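Local structure of sortase, SrtB family (Streptococcus pneumoniae PCS8235, 4Y4Q) at residues A[80-92]-A[104-118]. The protein is a class B-type sortase of the type II pilus, probably a cysteine transpeptidase that takes part in pilus formation on the bacterial surface. Residues are numbered along the deposited sequence; the frame is centred on the assembly and turned at random.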
ATOM      1  N   THR A  80     -11.816  -0.890  -8.424  1.00 36.66           N
ATOM      2  CA  THR A  80     -10.746  -1.820  -8.793  1.00 38.84           C
ATOM      3  C   THR A  80     -10.889  -3.175  -8.111  1.00 38.61           C
ATOM      4  O   THR A  80     -11.789  -3.362  -7.291  1.00 38.44           O
ATOM      5  CB  THR A  80      -9.367  -1.282  -8.415  1.00 35.74           C
ATOM      6  OG1 THR A  80      -9.197  -1.365  -6.994  1.00 35.39           O
ATOM      7  CG2 THR A  80      -9.189   0.162  -8.882  1.00 32.63           C
ATOM      8  N   ASN A  81      -9.994  -4.106  -8.447  1.00 33.52           N
ATOM      9  CA  ASN A  81      -9.932  -5.406  -7.773  1.00 43.53           C
ATOM     10  C   ASN A  81      -9.059  -5.372  -6.514  1.00 39.34           C
ATOM     11  O   ASN A  81      -8.715  -6.407  -5.961  1.00 38.23           O
ATOM     12  CB  ASN A  81      -9.416  -6.491  -8.723  1.00 45.23           C
ATOM     13  CG  ASN A  81     -10.355  -6.737  -9.902  1.00 65.03           C
ATOM     14  OD1 ASN A  81     -11.573  -6.848  -9.732  1.00 65.99           O
ATOM     15  ND2 ASN A  81      -9.787  -6.814 -11.106  1.00 65.48           N
ATOM     16  N   ILE A  82      -8.679  -4.183  -6.075  1.00 36.45           N
ATOM     17  CA  ILE A  82      -7.899  -4.059  -4.850  1.00 36.06           C
ATOM     18  C   ILE A  82      -8.869  -4.073  -3.683  1.00 34.58           C
ATOM     19  O   ILE A  82      -9.497  -3.055  -3.368  1.00 35.25           O
ATOM     20  CB  ILE A  82      -7.080  -2.779  -4.860  1.00 37.54           C
ATOM     21  CG1 ILE A  82      -6.247  -2.735  -6.147  1.00 31.39           C
ATOM     22  CG2 ILE A  82      -6.208  -2.701  -3.613  1.00 37.98           C
ATOM     23  CD1 ILE A  82      -5.280  -1.570  -6.247  1.00 28.20           C
ATOM     24  N   ASP A  83      -9.225  -5.286  -3.308  1.00 37.08           N
ATOM     25  CA  ASP A  83     -10.024  -5.543  -2.144  1.00 37.86           C
ATOM     26  C   ASP A  83      -9.222  -6.645  -1.528  1.00 39.73           C
ATOM     27  O   ASP A  83      -8.980  -7.672  -2.160  1.00 47.53           O
ATOM     28  CB  ASP A  83     -11.411  -6.046  -2.536  1.00 45.92           C
ATOM     29  CG  ASP A  83     -12.349  -6.152  -1.350  1.00 49.86           C
ATOM     30  OD1 ASP A  83     -12.271  -5.290  -0.450  1.00 46.85           O
ATOM     31  OD2 ASP A  83     -13.166  -7.096  -1.318  1.00 58.00           O
ATOM     32  N   TYR A  84      -8.796  -6.448  -0.298  1.00 37.92           N
ATOM     33  CA  TYR A  84      -7.968  -7.470   0.321  1.00 39.75           C
ATOM     34  C   TYR A  84      -7.892  -7.331   1.838  1.00 35.75           C
ATOM     35  O   TYR A  84      -7.869  -6.212   2.370  1.00 30.88           O
ATOM     36  CB  TYR A  84      -6.536  -7.377  -0.233  1.00 42.88           C
ATOM     37  CG  TYR A  84      -6.401  -7.629  -1.723  1.00 37.87           C
ATOM     38  CD1 TYR A  84      -6.846  -8.822  -2.293  1.00 44.62           C
ATOM     39  CD2 TYR A  84      -5.794  -6.690  -2.554  1.00 36.34           C
ATOM     40  CE1 TYR A  84      -6.717  -9.063  -3.660  1.00 46.16           C
ATOM     41  CE2 TYR A  84      -5.657  -6.922  -3.920  1.00 43.94           C
ATOM     42  CZ  TYR A  84      -6.122  -8.108  -4.465  1.00 46.10           C
ATOM     43  OH  TYR A  84      -5.986  -8.340  -5.816  1.00 53.79           O
ATOM     44  N   PRO A  85      -7.841  -8.472   2.540  1.00 33.10           N
ATOM     45  CA  PRO A  85      -7.531  -8.447   3.972  1.00 33.20           C
ATOM     46  C   PRO A  85      -6.083  -8.050   4.141  1.00 33.12           C
ATOM     47  O   PRO A  85      -5.267  -8.355   3.266  1.00 33.45           O
ATOM     48  CB  PRO A  85      -7.702  -9.906   4.394  1.00 34.10           C
ATOM     49  CG  PRO A  85      -7.478 -10.702   3.139  1.00 34.57           C
ATOM     50  CD  PRO A  85      -8.028  -9.841   2.029  1.00 33.19           C
ATOM     51  N   LEU A  86      -5.775  -7.376   5.243  1.00 30.13           N
ATOM     52  CA  LEU A  86      -4.403  -7.035   5.580  1.00 29.46           C
ATOM     53  C   LEU A  86      -3.916  -7.982   6.665  1.00 32.92           C
ATOM     54  O   LEU A  86      -4.641  -8.275   7.619  1.00 35.21           O
ATOM     55  CB  LEU A  86      -4.337  -5.604   6.103  1.00 32.28           C
ATOM     56  CG  LEU A  86      -4.773  -4.542   5.112  1.00 31.84           C
ATOM     57  CD1 LEU A  86      -4.743  -3.171   5.755  1.00 30.00           C
ATOM     58  CD2 LEU A  86      -3.874  -4.604   3.894  1.00 37.63           C
ATOM     59  N   VAL A  87      -2.689  -8.458   6.512  1.00 34.83           N
ATOM     60  CA  VAL A  87      -2.099  -9.424   7.426  1.00 34.47           C
ATOM     61  C   VAL A  87      -0.654  -8.966   7.699  1.00 44.47           C
ATOM     62  O   VAL A  87      -0.115  -8.140   6.951  1.00 42.21           O
ATOM     63  CB  VAL A  87      -2.204 -10.841   6.798  1.00 47.26           C
ATOM     64  CG1 VAL A  87      -1.198 -11.804   7.363  1.00 50.87           C
ATOM     65  CG2 VAL A  87      -3.625 -11.396   6.972  1.00 48.41           C
ATOM     66  N   GLN A  88      -0.050  -9.427   8.790  1.00 46.20           N
ATOM     67  CA  GLN A  88       1.372  -9.193   9.034  1.00 48.15           C
ATOM     68  C   GLN A  88       2.019 -10.461   9.557  1.00 58.57           C
ATOM     69  O   GLN A  88       1.491 -11.105  10.462  1.00 63.48           O
ATOM     70  CB  GLN A  88       1.593  -8.054  10.034  1.00 44.35           C
ATOM     71  CG  GLN A  88       3.078  -7.737  10.278  1.00 41.26           C
ATOM     72  CD  GLN A  88       3.279  -6.548  11.194  1.00 43.86           C
ATOM     73  OE1 GLN A  88       2.726  -6.499  12.294  1.00 51.51           O
ATOM     74  NE2 GLN A  88       4.078  -5.578  10.747  1.00 40.03           N
ATOM     75  N   ALA A  89       3.162 -10.828   8.992  1.00 66.94           N
ATOM     76  CA  ALA A  89       3.912 -11.970   9.509  1.00 74.16           C
ATOM     77  C   ALA A  89       5.161 -11.506  10.245  1.00 82.97           C
ATOM     78  O   ALA A  89       5.478 -10.315  10.259  1.00 79.44           O
ATOM     79  CB  ALA A  89       4.289 -12.910   8.379  1.00 73.17           C
ATOM     80  N   LYS A  90       5.859 -12.448  10.871  1.00 97.10           N
ATOM     81  CA  LYS A  90       7.232 -12.208  11.284  1.00104.85           C
ATOM     82  C   LYS A  90       8.108 -12.660  10.132  1.00110.81           C
ATOM     83  O   LYS A  90       7.738 -13.579   9.398  1.00114.35           O
ATOM     84  CB  LYS A  90       7.602 -13.037  12.505  1.00113.39           C
ATOM     85  CG  LYS A  90       6.748 -12.837  13.731  1.00119.62           C
ATOM     86  CD  LYS A  90       7.359 -13.633  14.879  1.00128.13           C
ATOM     87  CE  LYS A  90       6.419 -13.772  16.060  1.00129.47           C
ATOM     88  NZ  LYS A  90       7.074 -14.528  17.166  1.00133.11           N
ATOM     89  N   ASP A  91       9.289 -12.046   9.986  1.00115.16           N
ATOM     90  CA  ASP A  91      10.314 -12.434   8.981  1.00122.07           C
ATOM     91  C   ASP A  91      10.005 -12.482   7.459  1.00118.57           C
ATOM     92  O   ASP A  91      10.146 -13.536   6.841  1.00119.10           O
ATOM     93  CB  ASP A  91      10.960 -13.762   9.397  1.00130.86           C
ATOM     94  CG  ASP A  91      11.596 -13.696  10.772  1.00139.30           C
ATOM     95  OD1 ASP A  91      12.348 -12.734  11.035  1.00140.25           O
ATOM     96  OD2 ASP A  91      11.344 -14.606  11.590  1.00144.71           O
ATOM     97  N   ASN A  92       9.579 -11.363   6.864  1.00111.05           N
ATOM     98  CA  ASN A  92       9.112 -11.346   5.478  1.00105.24           C
ATOM     99  C   ASN A  92      10.235 -11.555   4.461  1.00105.67           C
ATOM    100  O   ASN A  92      10.349 -12.623   3.856  1.00106.85           O
ATOM    101  CB  ASN A  92       8.310 -10.068   5.159  1.00 98.89           C
ATOM    102  CG  ASN A  92       9.072  -8.781   5.474  1.00 88.51           C
ATOM    103  OD1 ASN A  92       8.636  -7.980   6.305  1.00 73.15           O
ATOM    104  ND2 ASN A  92      10.199  -8.574   4.802  1.00 92.93           N
ATOM    105  N   PHE A 104      -5.869 -17.918   2.482  1.00105.62           N
ATOM    106  CA  PHE A 104      -6.162 -16.895   1.481  1.00 95.45           C
ATOM    107  C   PHE A 104      -5.744 -17.258   0.051  1.00 94.99           C
ATOM    108  O   PHE A 104      -5.224 -16.404  -0.673  1.00 90.98           O
ATOM    109  CB  PHE A 104      -5.490 -15.570   1.862  1.00 84.75           C
ATOM    110  CG  PHE A 104      -5.457 -15.298   3.344  1.00 77.31           C
ATOM    111  CD1 PHE A 104      -6.543 -14.713   3.982  1.00 73.27           C
ATOM    112  CD2 PHE A 104      -4.327 -15.605   4.094  1.00 75.56           C
ATOM    113  CE1 PHE A 104      -6.512 -14.449   5.344  1.00 72.10           C
ATOM    114  CE2 PHE A 104      -4.287 -15.345   5.455  1.00 75.17           C
ATOM    115  CZ  PHE A 104      -5.383 -14.765   6.081  1.00 74.21           C
ATOM    116  N   ALA A 105      -5.967 -18.504  -0.360  1.00 97.29           N
ATOM    117  CA  ALA A 105      -5.744 -18.885  -1.757  1.00 97.60           C
ATOM    118  C   ALA A 105      -6.805 -18.225  -2.636  1.00 92.86           C
ATOM    119  O   ALA A 105      -6.529 -17.806  -3.763  1.00 89.81           O
ATOM    120  CB  ALA A 105      -5.760 -20.399  -1.921  1.00102.58           C
ATOM    121  N   ALA A 106      -8.025 -18.150  -2.109  1.00 91.81           N
ATOM    122  CA  ALA A 106      -9.057 -17.284  -2.665  1.00 92.21           C
ATOM    123  C   ALA A 106      -8.818 -15.890  -2.098  1.00 92.85           C
ATOM    124  O   ALA A 106      -7.970 -15.716  -1.220  1.00 97.44           O
ATOM    125  CB  ALA A 106     -10.432 -17.786  -2.279  1.00 90.49           C
ATOM    126  N   THR A 107      -9.467 -14.877  -2.657  1.00 87.72           N
ATOM    127  CA  THR A 107      -9.393 -13.541  -2.075  1.00 81.91           C
ATOM    128  C   THR A 107      -8.006 -12.909  -2.220  1.00 77.72           C
ATOM    129  O   THR A 107      -7.857 -11.839  -2.810  1.00 78.71           O
ATOM    130  CB  THR A 107      -9.784 -13.555  -0.584  1.00 80.63           C
ATOM    131  OG1 THR A 107     -11.211 -13.555  -0.462  1.00 87.94           O
ATOM    132  CG2 THR A 107      -9.218 -12.335   0.126  1.00 74.15           C
ATOM    133  N   GLY A 108      -6.998 -13.582  -1.667  1.00 72.68           N
ATOM    134  CA  GLY A 108      -5.639 -13.063  -1.635  1.00 64.51           C
ATOM    135  C   GLY A 108      -5.407 -12.327  -0.326  1.00 52.94           C
ATOM    136  O   GLY A 108      -6.347 -12.105   0.428  1.00 55.43           O
ATOM    137  N   ALA A 109      -4.168 -11.948  -0.041  1.00 47.93           N
ATOM    138  CA  ALA A 109      -3.882 -11.218   1.193  1.00 47.35           C
ATOM    139  C   ALA A 109      -2.688 -10.293   1.011  1.00 45.14           C
ATOM    140  O   ALA A 109      -1.790 -10.586   0.226  1.00 45.41           O
ATOM    141  CB  ALA A 109      -3.644 -12.185   2.354  1.00 35.73           C
ATOM    142  N   ILE A 110      -2.683  -9.184   1.746  1.00 39.02           N
ATOM    143  CA  ILE A 110      -1.638  -8.174   1.624  1.00 35.08           C
ATOM    144  C   ILE A 110      -0.879  -8.045   2.937  1.00 33.96           C
ATOM    145  O   ILE A 110      -1.501  -7.858   3.982  1.00 36.29           O
ATOM    146  CB  ILE A 110      -2.256  -6.831   1.236  1.00 40.92           C
ATOM    147  CG1 ILE A 110      -2.564  -6.821  -0.260  1.00 42.71           C
ATOM    148  CG2 ILE A 110      -1.318  -5.696   1.538  1.00 46.83           C
ATOM    149  CD1 ILE A 110      -3.147  -5.520  -0.712  1.00 45.15           C
ATOM    150  N   PHE A 111       0.450  -8.157   2.887  1.00 36.35           N
ATOM    151  CA  PHE A 111       1.283  -8.224   4.096  1.00 31.79           C
ATOM    152  C   PHE A 111       1.956  -6.899   4.443  1.00 31.16           C
ATOM    153  O   PHE A 111       2.629  -6.297   3.602  1.00 32.59           O
ATOM    154  CB  PHE A 111       2.395  -9.245   3.907  1.00 35.92           C
ATOM    155  CG  PHE A 111       1.920 -10.666   3.846  1.00 52.97           C
ATOM    156  CD1 PHE A 111       1.219 -11.141   2.741  1.00 52.95           C
ATOM    157  CD2 PHE A 111       2.199 -11.542   4.887  1.00 62.55           C
ATOM    158  CE1 PHE A 111       0.794 -12.461   2.683  1.00 57.59           C
ATOM    159  CE2 PHE A 111       1.778 -12.868   4.837  1.00 65.71           C
ATOM    160  CZ  PHE A 111       1.074 -13.327   3.734  1.00 63.41           C
ATOM    161  N   LEU A 112       1.797  -6.455   5.684  1.00 33.44           N
ATOM    162  CA  LEU A 112       2.520  -5.286   6.164  1.00 28.95           C
ATOM    163  C   LEU A 112       3.965  -5.709   6.356  1.00 39.58           C
ATOM    164  O   LEU A 112       4.230  -6.848   6.755  1.00 35.95           O
ATOM    165  CB  LEU A 112       1.967  -4.806   7.505  1.00 30.60           C
ATOM    166  CG  LEU A 112       0.756  -3.874   7.538  1.00 36.49           C
ATOM    167  CD1 LEU A 112      -0.451  -4.460   6.790  1.00 27.29           C
ATOM    168  CD2 LEU A 112       0.384  -3.574   8.988  1.00 33.39           C
ATOM    169  N   ASP A 113       4.896  -4.810   6.053  1.00 34.05           N
ATOM    170  CA  ASP A 113       6.304  -5.064   6.343  1.00 34.20           C
ATOM    171  C   ASP A 113       6.416  -5.388   7.827  1.00 34.47           C
ATOM    172  O   ASP A 113       5.798  -4.722   8.657  1.00 33.81           O
ATOM    173  CB  ASP A 113       7.135  -3.822   6.016  1.00 31.08           C
ATOM    174  CG  ASP A 113       8.622  -4.118   5.952  1.00 49.31           C
ATOM    175  OD1 ASP A 113       9.255  -4.341   7.023  1.00 35.85           O
ATOM    176  OD2 ASP A 113       9.158  -4.128   4.817  1.00 33.07           O
ATOM    177  N   ALA A 114       7.184  -6.421   8.155  1.00 40.53           N
ATOM    178  CA  ALA A 114       7.349  -6.867   9.544  1.00 40.70           C
ATOM    179  C   ALA A 114       7.940  -5.808  10.482  1.00 42.23           C
ATOM    180  O   ALA A 114       7.837  -5.937  11.698  1.00 42.73           O
ATOM    181  CB  ALA A 114       8.179  -8.148   9.596  1.00 43.97           C
ATOM    182  N   ARG A 115       8.551  -4.774   9.914  1.00 39.22           N
ATOM    183  CA  ARG A 115       9.163  -3.701  10.693  1.00 42.51           C
ATOM    184  C   ARG A 115       8.185  -2.557  11.008  1.00 37.60           C
ATOM    185  O   ARG A 115       8.481  -1.688  11.845  1.00 38.06           O
ATOM    186  CB  ARG A 115      10.411  -3.159   9.966  1.00 39.95           C
ATOM    187  CG  ARG A 115      11.612  -4.129   9.957  1.00 43.54           C
ATOM    188  CD  ARG A 115      12.599  -3.813   8.847  1.00 43.36           C
ATOM    189  NE  ARG A 115      11.950  -3.778   7.535  1.00 40.26           N
ATOM    190  CZ  ARG A 115      12.573  -3.469   6.399  1.00 44.78           C
ATOM    191  NH1 ARG A 115      13.869  -3.164   6.415  1.00 41.81           N
ATOM    192  NH2 ARG A 115      11.900  -3.464   5.250  1.00 37.07           N
ATOM    193  N   ASN A 116       7.037  -2.549  10.330  1.00 34.76           N
ATOM    194  CA  ASN A 116       6.033  -1.503  10.543  1.00 38.78           C
ATOM    195  C   ASN A 116       5.116  -1.772  11.741  1.00 40.70           C
ATOM    196  O   ASN A 116       4.857  -2.929  12.098  1.00 35.57           O
ATOM    197  CB  ASN A 116       5.147  -1.344   9.315  1.00 32.17           C
ATOM    198  CG  ASN A 116       5.743  -0.429   8.260  1.00 31.65           C
ATOM    199  OD1 ASN A 116       5.683  -0.732   7.070  1.00 33.21           O
ATOM    200  ND2 ASN A 116       6.287   0.712   8.686  1.00 32.46           N
ATOM    201  N   ASN A 117       4.614  -0.699  12.348  1.00 35.53           N
ATOM    202  CA  ASN A 117       3.599  -0.819  13.388  1.00 37.72           C
ATOM    203  C   ASN A 117       2.275  -1.283  12.768  1.00 37.91           C
ATOM    204  O   ASN A 117       1.820  -0.709  11.773  1.00 41.06           O
ATOM    205  CB  ASN A 117       3.421   0.523  14.104  1.00 42.29           C
ATOM    206  CG  ASN A 117       2.253   0.517  15.080  1.00 48.63           C
ATOM    207  OD1 ASN A 117       1.107   0.775  14.698  1.00 50.73           O
ATOM    208  ND2 ASN A 117       2.539   0.237  16.347  1.00 49.10           N
ATOM    209  N   PRO A 118       1.657  -2.322  13.350  1.00 38.47           N
ATOM    210  CA  PRO A 118       0.472  -2.955  12.762  1.00 44.01           C
ATOM    211  C   PRO A 118      -0.794  -2.103  12.875  1.00 45.97           C
ATOM    212  O   PRO A 118      -1.823  -2.489  12.315  1.00 40.76           O
ATOM    213  CB  PRO A 118       0.315  -4.241  13.587  1.00 40.71           C
ATOM    214  CG  PRO A 118       0.920  -3.898  14.918  1.00 40.42           C
ATOM    215  CD  PRO A 118       2.075  -2.975  14.606  1.00 42.49           C
TER
HETATM  216  O   HOH W   1       6.286  -8.487  12.700  1.00 58.99           O
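The carboxamide of Gln88 spends both N-H groups on the turn from Asp113 to Asn116: NE2 donates to Asp113 O (2.8 Å) and to Asn116 O (3.1 Å), both oxygens lying in the amide plane. Gln88 gets there with CG anti to its backbone N (chi1 -178°) and the chain extended beyond CG, crossing Leu112 at about a right angle, while OE1 lies against CB of Pro118. Asp113 O, approached by NE2 from above its carbonyl plane, takes the turn-closing Asn116 N from the opposite face. Asn92, in a poorly ordered stretch, adds a nearly straight bond from Ala114 N to OD1 (2.8 Å, 171° at the hydrogen), and a water bridges Ala89 O and Ala114 O. The Asp113 carboxylate is held side-on by Arg115, through NE and NH2, and its OD2 also bonds to Tyr128.

Strands 83-88 and 110-112 run parallel within the sortase beta-barrel, between strands 73-77 and 124-129. Ile110 N bonds to Pro85 O, Val87 N to Ile110 O, and Leu112 N to Val87 O (2.8 Å). One side of the pair carries Leu86, Ile110 and Leu112. Leu86 CD2 lies alongside Ile110 CG2 at 3.6 Å, and Ile75 and Ile127 from the flanking strands extend this apolar layer. On the other side the Val87 methyls part: CG1 runs beside Phe111, whose ring also meets His130, and CG2 reaches Phe104 CZ.

Ahead of the strand bonds, Ile110 CD1 presses on Tyr84 CD2 (3.4 Å), obliquely to the ring, while Thr107 O sits in the ring plane at its edge, 3.1 Å from Tyr84 CE1. Pro85 CD packs tightly on Thr107 CG2 (3.4 Å), and Ala109 CB lies over one face of Phe104, toward the rim.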